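Local coordinates for protein heroin esterase (Rhodococcus sp., PDB 1LZL) that probably hydrolyses the acetyl ester groups of heroin and related esters, as a serine esterase of the alpha/beta hydrolase fold, at residues Asn28-Tyr33 and Leu120-Thr125; Gly168-Ala173 and Gly248-Tyr253; Glu53-Gly58 and Asp62-Ile67; Pro9-Ala14 and Pro286-Gly291. All coordinates share one frame; numbering follows the deposited sequence.

Interaction 1 (Asn28-Tyr33 and Leu120-Thr125); sequences NARATY and LAPETT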
loop_
_atom_site.group_PDB
_atom_site.type_symbol
_atom_site.label_atom_id
_atom_site.label_comp_id
_atom_site.label_asym_id
_atom_site.label_seq_id
_atom_site.Cartn_x
_atom_site.Cartn_y
_atom_site.Cartn_z
ATOM N N ASN A 28 -9.404 8.534 18.149
ATOM C CA ASN A 28 -10.257 7.350 18.270
ATOM C C ASN A 28 -10.123 6.426 17.063
ATOM O O ASN A 28 -10.142 5.206 17.213
ATOM C CB ASN A 28 -11.711 7.778 18.471
ATOM C CG ASN A 28 -12.514 6.527 18.805
ATOM O OD1 ASN A 28 -12.399 5.967 19.903
ATOM N ND2 ASN A 28 -13.293 6.145 17.801
ATOM N N ALA A 29 -9.975 7.007 15.877
ATOM C CA ALA A 29 -9.709 6.242 14.661
ATOM C C ALA A 29 -8.459 5.372 14.820
ATOM O O ALA A 29 -8.451 4.198 14.466
ATOM C CB ALA A 29 -9.537 7.152 13.460
ATOM N N ARG A 30 -7.416 6.015 15.335
ATOM C CA ARG A 30 -6.168 5.303 15.593
ATOM C C ARG A 30 -6.436 4.168 16.575
ATOM O O ARG A 30 -5.864 3.080 16.475
ATOM C CB ARG A 30 -5.105 6.293 16.094
ATOM C CG ARG A 30 -4.445 7.078 14.954
ATOM C CD ARG A 30 -3.557 8.234 15.406
ATOM N NE ARG A 30 -2.966 8.879 14.238
ATOM C CZ ARG A 30 -2.171 9.924 14.271
ATOM N NH1 ARG A 30 -1.862 10.527 15.421
ATOM N NH2 ARG A 30 -1.703 10.387 13.120
ATOM N N ALA A 31 -7.299 4.354 17.569
ATOM C CA ALA A 31 -7.460 3.318 18.611
ATOM C C ALA A 31 -8.297 2.175 18.092
ATOM O O ALA A 31 -7.939 0.998 18.192
ATOM C CB ALA A 31 -8.051 3.984 19.828
ATOM N N THR A 32 -9.448 2.479 17.480
ATOM C CA THR A 32 -10.214 1.319 16.967
ATOM C C THR A 32 -9.426 0.632 15.851
ATOM O O THR A 32 -9.468 -0.600 15.686
ATOM C CB THR A 32 -11.657 1.676 16.585
ATOM O OG1 THR A 32 -11.945 1.477 15.179
ATOM C CG2 THR A 32 -11.982 3.142 16.844
ATOM N N TYR A 33 -8.613 1.335 15.034
ATOM C CA TYR A 33 -7.891 0.556 14.010
ATOM C C TYR A 33 -6.837 -0.345 14.618
ATOM O O TYR A 33 -6.641 -1.517 14.314
ATOM C CB TYR A 33 -7.205 1.470 12.993
ATOM C CG TYR A 33 -6.563 0.758 11.813
ATOM C CD1 TYR A 33 -7.375 0.100 10.881
ATOM C CD2 TYR A 33 -5.182 0.768 11.656
ATOM C CE1 TYR A 33 -6.786 -0.545 9.805
ATOM C CE2 TYR A 33 -4.596 0.125 10.583
ATOM C CZ TYR A 33 -5.409 -0.519 9.675
ATOM O OH TYR A 33 -4.834 -1.165 8.608
ATOM N N LEU A 120 3.590 9.166 10.152
ATOM C CA LEU A 120 2.187 9.438 9.850
ATOM C C LEU A 120 1.883 10.936 9.822
ATOM O O LEU A 120 2.437 11.749 10.601
ATOM C CB LEU A 120 1.233 8.823 10.901
ATOM C CG LEU A 120 1.312 7.302 11.042
ATOM C CD1 LEU A 120 0.325 6.929 12.152
ATOM C CD2 LEU A 120 0.974 6.600 9.752
ATOM N N ALA A 121 0.947 11.270 8.943
ATOM C CA ALA A 121 0.298 12.588 8.969
ATOM C C ALA A 121 -0.825 12.610 9.985
ATOM O O ALA A 121 -1.316 11.568 10.375
ATOM C CB ALA A 121 -0.229 12.881 7.570
ATOM N N PRO A 122 -1.295 13.768 10.432
ATOM C CA PRO A 122 -0.811 15.092 10.038
ATOM C C PRO A 122 0.482 15.529 10.739
ATOM O O PRO A 122 0.986 16.615 10.353
ATOM C CB PRO A 122 -1.983 16.004 10.458
ATOM C CG PRO A 122 -2.488 15.312 11.694
ATOM C CD PRO A 122 -2.404 13.824 11.407
ATOM N N GLU A 123 0.945 14.763 11.723
ATOM C CA GLU A 123 2.149 15.222 12.450
ATOM C C GLU A 123 3.329 15.390 11.474
ATOM O O GLU A 123 4.121 16.341 11.616
ATOM C CB GLU A 123 2.479 14.233 13.558
ATOM C CG GLU A 123 1.464 14.201 14.700
ATOM C CD GLU A 123 0.285 13.291 14.450
ATOM O OE1 GLU A 123 0.155 12.661 13.371
ATOM O OE2 GLU A 123 -0.566 13.165 15.370
ATOM N N THR A 124 3.446 14.529 10.461
ATOM C CA THR A 124 4.441 14.693 9.404
ATOM C C THR A 124 3.700 14.746 8.075
ATOM O O THR A 124 3.131 13.749 7.632
ATOM C CB THR A 124 5.413 13.527 9.358
ATOM O OG1 THR A 124 6.084 13.400 10.611
ATOM C CG2 THR A 124 6.503 13.768 8.309
ATOM N N THR A 125 3.636 15.913 7.443
ATOM C CA THR A 125 2.913 16.018 6.189
ATOM C C THR A 125 3.822 15.698 5.014
ATOM O O THR A 125 5.045 15.627 5.156
ATOM C CB THR A 125 2.325 17.427 5.996
ATOM O OG1 THR A 125 3.382 18.369 6.212
ATOM C CG2 THR A 125 1.233 17.670 7.038
#
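The guanidinium of Arg-30 meets the carboxylate of Glu-123 with its edge, the two planes 25° apart, in a two-pronged, end-on salt bridge. At the rim of the guanidinium, close to its plane, lie both carboxylate oxygens and the carbonyl oxygen of Ala-121; CB of Leu-120 and CD of Pro-122 approach it obliquely. The bridge spans the surface of an alpha/beta hydrolase fold, joining helix 26-41, from the N-terminal part of the chain, to the loop between strand 112-116 and helix 128-142. Each terminal nitrogen takes one oxygen. NH2 of Arg-30 reaches OE1 of Glu-123 at 2.9 Å, almost straight (171°) and on the syn lone pair, whereas NH1 meets OE2 at 2.9 Å, also from the syn side but 27° out of the carboxylate plane. Arginine spans the gap because its chain is extended from CG to NE, while the glutamate chain bends at chi2 to meet it. NH2 also donates to the carbonyl oxygen of Ala-91, so a loop beyond the two segments shares this group. A methionine in place of Arg-30 would probably leave the Glu-123 carboxylate without its charged mate and the Ala-91 carbonyl without this donor. The peptide bond before Pro-122 is cis, and the ring's CD comes within 3.9 Å of Arg-30 NH2.

Interaction 2 (Gly168-Ala173 and Gly248-Tyr253); sequences GTVLKA and GLPPTY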
loop_
_atom_site.group_PDB
_atom_site.type_symbol
_atom_site.label_atom_id
_atom_site.label_comp_id
_atom_site.label_asym_id
_atom_site.label_seq_id
_atom_site.Cartn_x
_atom_site.Cartn_y
_atom_site.Cartn_z
ATOM N N GLY A 168 4.073 6.604 -5.526
ATOM C CA GLY A 168 4.879 7.802 -5.498
ATOM C C GLY A 168 6.360 7.507 -5.363
ATOM O O GLY A 168 7.206 8.184 -6.020
ATOM N N THR A 169 6.681 6.520 -4.527
ATOM C CA THR A 169 8.056 6.066 -4.386
ATOM C C THR A 169 8.584 5.494 -5.701
ATOM O O THR A 169 9.763 5.735 -6.050
ATOM C CB THR A 169 8.127 4.990 -3.285
ATOM O OG1 THR A 169 7.739 5.657 -2.050
ATOM C CG2 THR A 169 9.550 4.488 -3.124
ATOM N N VAL A 170 7.774 4.765 -6.437
ATOM C CA VAL A 170 8.199 4.186 -7.723
ATOM C C VAL A 170 8.369 5.274 -8.769
ATOM O O VAL A 170 9.371 5.209 -9.518
ATOM C CB VAL A 170 7.211 3.089 -8.151
ATOM C CG1 VAL A 170 7.428 2.683 -9.623
ATOM C CG2 VAL A 170 7.336 1.878 -7.226
ATOM N N LEU A 171 7.533 6.288 -8.808
ATOM C CA LEU A 171 7.736 7.454 -9.664
ATOM C C LEU A 171 9.066 8.125 -9.306
ATOM O O LEU A 171 9.859 8.434 -10.210
ATOM C CB LEU A 171 6.605 8.483 -9.577
ATOM C CG LEU A 171 5.372 8.042 -10.377
ATOM C CD1 LEU A 171 4.143 8.771 -9.845
ATOM C CD2 LEU A 171 5.614 8.316 -11.866
ATOM N N LYS A 172 9.298 8.348 -8.006
ATOM C CA LYS A 172 10.515 9.017 -7.554
ATOM C C LYS A 172 11.732 8.204 -7.920
ATOM O O LYS A 172 12.763 8.766 -8.391
ATOM C CB LYS A 172 10.419 9.254 -6.027
ATOM C CG LYS A 172 11.641 10.048 -5.535
ATOM C CD LYS A 172 11.315 10.656 -4.166
ATOM C CE LYS A 172 10.488 11.932 -4.394
ATOM N NZ LYS A 172 11.296 13.194 -4.263
ATOM N N ALA A 173 11.695 6.889 -7.784
ATOM C CA ALA A 173 12.820 5.993 -8.105
ATOM C C ALA A 173 13.164 6.082 -9.588
ATOM O O ALA A 173 14.345 6.208 -9.955
ATOM C CB ALA A 173 12.534 4.561 -7.655
ATOM N N GLY A 248 8.098 3.869 -18.756
ATOM C CA GLY A 248 9.305 3.394 -18.082
ATOM C C GLY A 248 9.095 3.031 -16.624
ATOM O O GLY A 248 10.080 2.791 -15.934
ATOM N N LEU A 249 7.863 2.952 -16.130
ATOM C CA LEU A 249 7.583 2.414 -14.807
ATOM C C LEU A 249 7.628 0.899 -14.835
ATOM O O LEU A 249 7.563 0.234 -15.882
ATOM C CB LEU A 249 6.230 2.945 -14.287
ATOM C CG LEU A 249 6.273 4.463 -14.040
ATOM C CD1 LEU A 249 4.869 4.994 -13.790
ATOM C CD2 LEU A 249 7.176 4.830 -12.856
ATOM N N PRO A 250 7.795 0.224 -13.686
ATOM C CA PRO A 250 7.949 -1.221 -13.656
ATOM C C PRO A 250 6.657 -1.986 -13.976
ATOM O O PRO A 250 5.589 -1.418 -13.781
ATOM C CB PRO A 250 8.321 -1.506 -12.178
ATOM C CG PRO A 250 8.526 -0.219 -11.520
ATOM C CD PRO A 250 7.795 0.819 -12.317
ATOM N N PRO A 251 6.761 -3.249 -14.393
ATOM C CA PRO A 251 5.557 -4.123 -14.507
ATOM C C PRO A 251 4.796 -4.012 -13.189
ATOM O O PRO A 251 5.391 -3.934 -12.097
ATOM C CB PRO A 251 6.106 -5.533 -14.727
ATOM C CG PRO A 251 7.504 -5.327 -15.262
ATOM C CD PRO A 251 7.977 -4.002 -14.718
ATOM N N THR A 252 3.473 -3.931 -13.293
ATOM C CA THR A 252 2.651 -3.570 -12.142
ATOM C C THR A 252 1.466 -4.499 -11.975
ATOM O O THR A 252 0.894 -4.937 -12.972
ATOM C CB THR A 252 2.123 -2.147 -12.397
ATOM O OG1 THR A 252 3.259 -1.261 -12.410
ATOM C CG2 THR A 252 1.152 -1.633 -11.312
ATOM N N TYR A 253 1.075 -4.757 -10.743
ATOM C CA TYR A 253 -0.157 -5.429 -10.397
ATOM C C TYR A 253 -1.002 -4.360 -9.697
ATOM O O TYR A 253 -0.464 -3.705 -8.779
ATOM C CB TYR A 253 0.070 -6.622 -9.463
ATOM C CG TYR A 253 -1.235 -7.274 -9.014
ATOM C CD1 TYR A 253 -1.913 -6.867 -7.869
ATOM C CD2 TYR A 253 -1.803 -8.291 -9.786
ATOM C CE1 TYR A 253 -3.100 -7.446 -7.478
ATOM C CE2 TYR A 253 -3.004 -8.925 -9.413
ATOM C CZ TYR A 253 -3.628 -8.474 -8.257
ATOM O OH TYR A 253 -4.811 -9.028 -7.811
#
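Leu-249, Val-170 and Leu-171 contribute most of the surface buried here, with Pro-250 close behind, and the contact between them is wholly apolar. Val-170 points from its helix toward the loop and sets its CG1 against the CD-CG side of the Pro-250 ring. This CG1, placed anti to the backbone N (chi1 167°), presses on the proline ring at CD, 3.3 Å away, closer than carbons usually pack, and lies 3.6 Å from CG of the same ring. The same methyl touches CD2 of Leu-249 at 3.9 Å, and one valine branch thus bridges two consecutive residues of the loop. Leu-171 starts out pointing away from the loop, yet its CD2 swings back to sit 3.9 Å from CD1 of Leu-249, and the two leucines cross obliquely. The methyls of Leu-249 are therefore shared between neighbouring residues on the helix. In this alpha/beta hydrolase the contact packs helix 161-176, which follows the probable nucleophile elbow, against the loop leading into strand 252-257 of the central sheet. Around it, Val-170 also rests on Gln-184 of strand 183-187, while Leu-171 touches Tyr-269 and Leu-249 touches Leu-273, both on helix 263-275.

Interaction 3 (Glu53-Gly58 and Asp62-Ile67); sequences ELSAPG and DPEVKI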
loop_
_atom_site.group_PDB
_atom_site.type_symbol
_atom_site.label_atom_id
_atom_site.label_comp_id
_atom_site.label_asym_id
_atom_site.label_seq_id
_atom_site.Cartn_x
_atom_site.Cartn_y
_atom_site.Cartn_z
ATOM N N GLU A 53 14.876 -5.763 13.045
ATOM C CA GLU A 53 14.678 -4.372 12.690
ATOM C C GLU A 53 15.902 -3.775 12.025
ATOM O O GLU A 53 17.007 -3.909 12.538
ATOM C CB GLU A 53 14.348 -3.597 13.955
ATOM C CG GLU A 53 13.978 -2.128 13.728
ATOM C CD GLU A 53 13.530 -1.578 15.088
ATOM O OE1 GLU A 53 12.458 -2.043 15.545
ATOM O OE2 GLU A 53 14.240 -0.738 15.676
ATOM N N LEU A 54 15.665 -3.125 10.890
ATOM C CA LEU A 54 16.709 -2.358 10.217
ATOM C C LEU A 54 16.423 -0.881 10.465
ATOM O O LEU A 54 15.294 -0.459 10.725
ATOM C CB LEU A 54 16.732 -2.580 8.693
ATOM C CG LEU A 54 16.768 -4.034 8.231
ATOM C CD1 LEU A 54 16.772 -4.208 6.708
ATOM C CD2 LEU A 54 17.995 -4.694 8.846
ATOM N N SER A 55 17.485 -0.073 10.324
ATOM C CA SER A 55 17.386 1.360 10.453
ATOM C C SER A 55 17.932 2.051 9.217
ATOM O O SER A 55 19.139 2.099 9.029
ATOM C CB SER A 55 18.216 1.675 11.695
ATOM O OG SER A 55 18.110 3.012 12.076
ATOM N N ALA A 56 17.081 2.611 8.373
ATOM C CA ALA A 56 17.459 3.344 7.166
ATOM C C ALA A 56 17.629 4.818 7.487
ATOM O O ALA A 56 16.774 5.502 8.069
ATOM C CB ALA A 56 16.381 3.157 6.099
ATOM N N PRO A 57 18.740 5.461 7.132
ATOM C CA PRO A 57 18.848 6.913 7.327
ATOM C C PRO A 57 17.746 7.662 6.575
ATOM O O PRO A 57 17.432 7.361 5.416
ATOM C CB PRO A 57 20.246 7.206 6.759
ATOM C CG PRO A 57 20.996 5.904 6.873
ATOM C CD PRO A 57 19.979 4.831 6.610
ATOM N N GLY A 58 17.078 8.628 7.236
ATOM C CA GLY A 58 16.062 9.420 6.553
ATOM C C GLY A 58 16.677 10.386 5.527
ATOM O O GLY A 58 17.899 10.605 5.546
ATOM N N ASP A 62 16.068 14.160 8.279
ATOM C CA ASP A 62 14.973 13.433 8.897
ATOM C C ASP A 62 15.476 12.301 9.764
ATOM O O ASP A 62 16.552 11.770 9.543
ATOM C CB ASP A 62 14.050 12.877 7.789
ATOM C CG ASP A 62 13.272 13.936 7.050
ATOM O OD1 ASP A 62 13.300 15.120 7.456
ATOM O OD2 ASP A 62 12.594 13.546 6.073
ATOM N N PRO A 63 14.667 11.903 10.750
ATOM C CA PRO A 63 15.030 10.769 11.609
ATOM C C PRO A 63 15.181 9.453 10.833
ATOM O O PRO A 63 14.692 9.279 9.710
ATOM C CB PRO A 63 13.857 10.653 12.581
ATOM C CG PRO A 63 13.045 11.848 12.401
ATOM C CD PRO A 63 13.381 12.493 11.107
ATOM N N GLU A 64 15.826 8.462 11.439
ATOM C CA GLU A 64 15.965 7.124 10.913
ATOM C C GLU A 64 14.561 6.531 10.666
ATOM O O GLU A 64 13.648 6.856 11.392
ATOM C CB GLU A 64 16.733 6.197 11.864
ATOM C CG GLU A 64 18.030 6.833 12.368
ATOM C CD GLU A 64 18.003 6.914 13.890
ATOM O OE1 GLU A 64 17.439 7.899 14.423
ATOM O OE2 GLU A 64 18.517 5.987 14.536
ATOM N N VAL A 65 14.462 5.728 9.632
ATOM C CA VAL A 65 13.230 5.030 9.281
ATOM C C VAL A 65 13.411 3.576 9.643
ATOM O O VAL A 65 14.254 2.883 9.055
ATOM C CB VAL A 65 12.935 5.226 7.786
ATOM C CG1 VAL A 65 11.676 4.492 7.359
ATOM C CG2 VAL A 65 12.813 6.726 7.503
ATOM N N LYS A 66 12.590 3.114 10.603
ATOM C CA LYS A 66 12.742 1.686 10.904
ATOM C C LYS A 66 12.016 0.812 9.863
ATOM O O LYS A 66 11.028 1.204 9.278
ATOM C CB LYS A 66 12.186 1.312 12.271
ATOM C CG LYS A 66 12.791 2.189 13.372
ATOM C CD LYS A 66 14.308 2.025 13.486
ATOM C CE LYS A 66 14.858 2.757 14.711
ATOM N NZ LYS A 66 16.353 2.811 14.691
ATOM N N ILE A 67 12.574 -0.377 9.653
ATOM C CA ILE A 67 12.090 -1.366 8.724
ATOM C C ILE A 67 11.934 -2.697 9.466
ATOM O O ILE A 67 12.887 -3.181 10.091
ATOM C CB ILE A 67 13.060 -1.543 7.546
ATOM C CG1 ILE A 67 13.195 -0.227 6.768
ATOM C CG2 ILE A 67 12.642 -2.707 6.657
ATOM C CD1 ILE A 67 14.352 -0.308 5.763
HETATM O O HOH W 1 18.658 9.669 9.585
#
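Leu-54 pairs with Ile-67 and Ala-56 with Val-65 through backbone hydrogen bonds, in an antiparallel beta hairpin made by strands 49-56 and 65-72. Each hydrogen-bonded pair donates in both directions, the straightest bond running from Val-65 N to Ala-56 O (2.8 Å, 174°). A water accepts from Gly-58 N and donates to Asp-62 O, bridging the hairpin. Apolar contacts lie on the face that carries Leu-54, Ala-56, Val-65 and Ile-67: CB of Leu-54 meets CB of Ile-67 at 4.0 Å, and the Ala-56 methyl touches Ile-67 CD1. Tyr-139 of helix 128-142 packs on Leu-54 and Ala-56. On the other face, Lys-66 bends at chi2 (-62°), carrying NZ to within 3.2 Å of Ser-55 OG, a bond less certain because it rests on one of two serine conformers. NZ also forms a long salt bridge with Glu-64 OE2 (3.8 Å), and Glu-53 OE2 lies 4.2 Å from it, beyond a salt bridge. A leucine in place of Lys-66 would probably leave both carboxylates without this positive charge and, in that conformer, Ser-55 OG without its donor. Four backbone bonds fix the pairing, while the long charge distances on the lysine face suggest that they add only weakly.

Interaction 4 (Pro9-Ala14 and Pro286-Gly291); sequences PELAAA and PGTFHG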
loop_
_atom_site.group_PDB
_atom_site.type_symbol
_atom_site.label_atom_id
_atom_site.label_comp_id
_atom_site.label_asym_id
_atom_site.label_seq_id
_atom_site.Cartn_x
_atom_site.Cartn_y
_atom_site.Cartn_z
ATOM N N PRO A 9 -22.239 -12.442 -0.520
ATOM C CA PRO A 9 -22.871 -12.827 0.752
ATOM C C PRO A 9 -21.937 -13.170 1.903
ATOM O O PRO A 9 -22.231 -12.933 3.089
ATOM C CB PRO A 9 -23.668 -14.093 0.340
ATOM C CG PRO A 9 -24.059 -13.730 -1.060
ATOM C CD PRO A 9 -22.802 -13.171 -1.680
ATOM N N GLU A 10 -20.779 -13.709 1.514
ATOM C CA GLU A 10 -19.742 -14.105 2.455
ATOM C C GLU A 10 -19.182 -12.883 3.180
ATOM O O GLU A 10 -18.775 -12.894 4.354
ATOM C CB GLU A 10 -18.651 -14.873 1.700
ATOM C CG GLU A 10 -18.870 -16.364 1.581
ATOM C CD GLU A 10 -17.608 -17.134 1.252
ATOM O OE1 GLU A 10 -16.908 -16.792 0.278
ATOM O OE2 GLU A 10 -17.290 -18.101 1.971
ATOM N N LEU A 11 -19.155 -11.765 2.486
ATOM C CA LEU A 11 -18.613 -10.529 3.057
ATOM C C LEU A 11 -19.697 -9.824 3.859
ATOM O O LEU A 11 -19.446 -9.382 4.976
ATOM C CB LEU A 11 -18.114 -9.620 1.931
ATOM C CG LEU A 11 -16.828 -10.145 1.275
ATOM C CD1 LEU A 11 -16.404 -9.176 0.180
ATOM C CD2 LEU A 11 -15.782 -10.369 2.326
ATOM N N ALA A 12 -20.856 -9.744 3.230
ATOM C CA ALA A 12 -22.093 -9.178 3.736
ATOM C C ALA A 12 -22.254 -9.428 5.226
ATOM O O ALA A 12 -22.599 -8.547 6.008
ATOM C CB ALA A 12 -23.315 -9.767 3.032
ATOM N N ALA A 13 -21.999 -10.674 5.578
ATOM C CA ALA A 13 -21.951 -11.183 6.936
ATOM C C ALA A 13 -21.086 -10.351 7.865
ATOM O O ALA A 13 -21.481 -9.808 8.908
ATOM C CB ALA A 13 -21.435 -12.627 6.829
ATOM N N ALA A 14 -19.822 -10.190 7.507
ATOM C CA ALA A 14 -18.816 -9.503 8.294
ATOM C C ALA A 14 -19.130 -8.025 8.471
ATOM O O ALA A 14 -18.472 -7.285 9.213
ATOM C CB ALA A 14 -17.465 -9.723 7.612
ATOM N N PRO A 286 -15.320 -8.472 -7.816
ATOM C CA PRO A 286 -16.755 -8.205 -7.693
ATOM C C PRO A 286 -17.251 -8.379 -6.257
ATOM O O PRO A 286 -16.777 -9.258 -5.524
ATOM C CB PRO A 286 -17.326 -9.307 -8.609
ATOM C CG PRO A 286 -16.417 -10.473 -8.385
ATOM C CD PRO A 286 -15.022 -9.845 -8.300
ATOM N N GLY A 287 -18.216 -7.542 -5.901
ATOM C CA GLY A 287 -18.946 -7.815 -4.641
ATOM C C GLY A 287 -18.154 -7.495 -3.400
ATOM O O GLY A 287 -18.462 -7.893 -2.275
ATOM N N THR A 288 -17.073 -6.751 -3.525
ATOM C CA THR A 288 -16.114 -6.458 -2.466
ATOM C C THR A 288 -16.189 -5.003 -2.017
ATOM O O THR A 288 -16.894 -4.194 -2.628
ATOM C CB THR A 288 -14.694 -6.745 -2.979
ATOM O OG1 THR A 288 -14.548 -6.037 -4.212
ATOM C CG2 THR A 288 -14.508 -8.225 -3.227
ATOM N N PHE A 289 -15.439 -4.679 -0.954
ATOM C CA PHE A 289 -15.402 -3.271 -0.499
ATOM C C PHE A 289 -13.953 -2.963 -0.098
ATOM O O PHE A 289 -13.115 -3.851 -0.021
ATOM C CB PHE A 289 -16.422 -3.003 0.612
ATOM C CG PHE A 289 -16.294 -3.862 1.855
ATOM C CD1 PHE A 289 -15.381 -3.525 2.843
ATOM C CD2 PHE A 289 -17.078 -4.999 2.041
ATOM C CE1 PHE A 289 -15.268 -4.309 3.975
ATOM C CE2 PHE A 289 -16.977 -5.799 3.170
ATOM C CZ PHE A 289 -16.051 -5.454 4.132
ATOM N N HIS A 290 -13.722 -1.648 0.210
ATOM C CA HIS A 290 -12.380 -1.297 0.665
ATOM C C HIS A 290 -11.944 -2.033 1.916
ATOM O O HIS A 290 -12.553 -1.799 2.971
ATOM C CB HIS A 290 -12.331 0.207 0.923
ATOM C CG HIS A 290 -10.918 0.653 1.220
ATOM N ND1 HIS A 290 -10.054 1.009 0.222
ATOM C CD2 HIS A 290 -10.252 0.845 2.392
ATOM C CE1 HIS A 290 -8.880 1.387 0.758
ATOM N NE2 HIS A 290 -8.990 1.298 2.075
ATOM N N GLY A 291 -10.918 -2.879 1.894
ATOM C CA GLY A 291 -10.540 -3.633 3.093
ATOM C C GLY A 291 -11.306 -4.938 3.272
ATOM O O GLY A 291 -11.093 -5.602 4.314
#
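Leu-11 reaches from helix 9-14 into the loop that follows strand 280-285. Its CB lies 4.2 Å from CE2 of Phe-289, an oblique approach to the ring. With CG anti to the carbonyl carbon (chi1 -72°) and an extended chi2, the side chain carries CD1 onto the loop backbone. There CD1 sits 3.5 Å from the carbonyl oxygen of Gly-287 and 3.8 Å from CA of Thr-288. The threonine methyl, CG2, closes on the same CD1 at 4.0 Å. In this alpha/beta hydrolase the loop probably contributes to the active site, for it holds His-290, probably the histidine of a Ser-His-Asp triad with Ser-160 and Asp-260; ND1 of His-290 is hydrogen-bonded to Asp-260. Helix 9-14 thus packs, through Leu-11, on Gly-287 to Phe-289, just before the histidine, which Leu-11 does not touch. Thr-288 is held by its hydroxyl, which is hydrogen-bonded to the carbonyl of Phe-285 and to the backbone N of Glu-258, leaving CG2 for the leucine. Val-300 of helix 299-315 packs on both Leu-11 and Thr-288. The first torsion of Phe-289, 57°, puts CG between the backbone N and the carbonyl carbon, whence the ring brings CE2 near Leu-11.

From the N terminus, helix 9-14 opens the longest loop, which interaction 4 closes only at 286-291, after the last strand of the sheet; the other three contacts are nested within it. Helix 26-41 follows and is joined by interaction 1 to the loop at 120-125. Inside that closure lies interaction 3, the short hairpin of strands 49-56 and 65-72 at one margin of the sheet. Interaction 2 comes later, in series with interactions 1 and 3, and links helix 161-176 to the approach to strand 252-257. None of the loops cross. Interactions 3 and 4 are farthest apart, their centres about 37 Å from each other on opposite sides of the chain's centre.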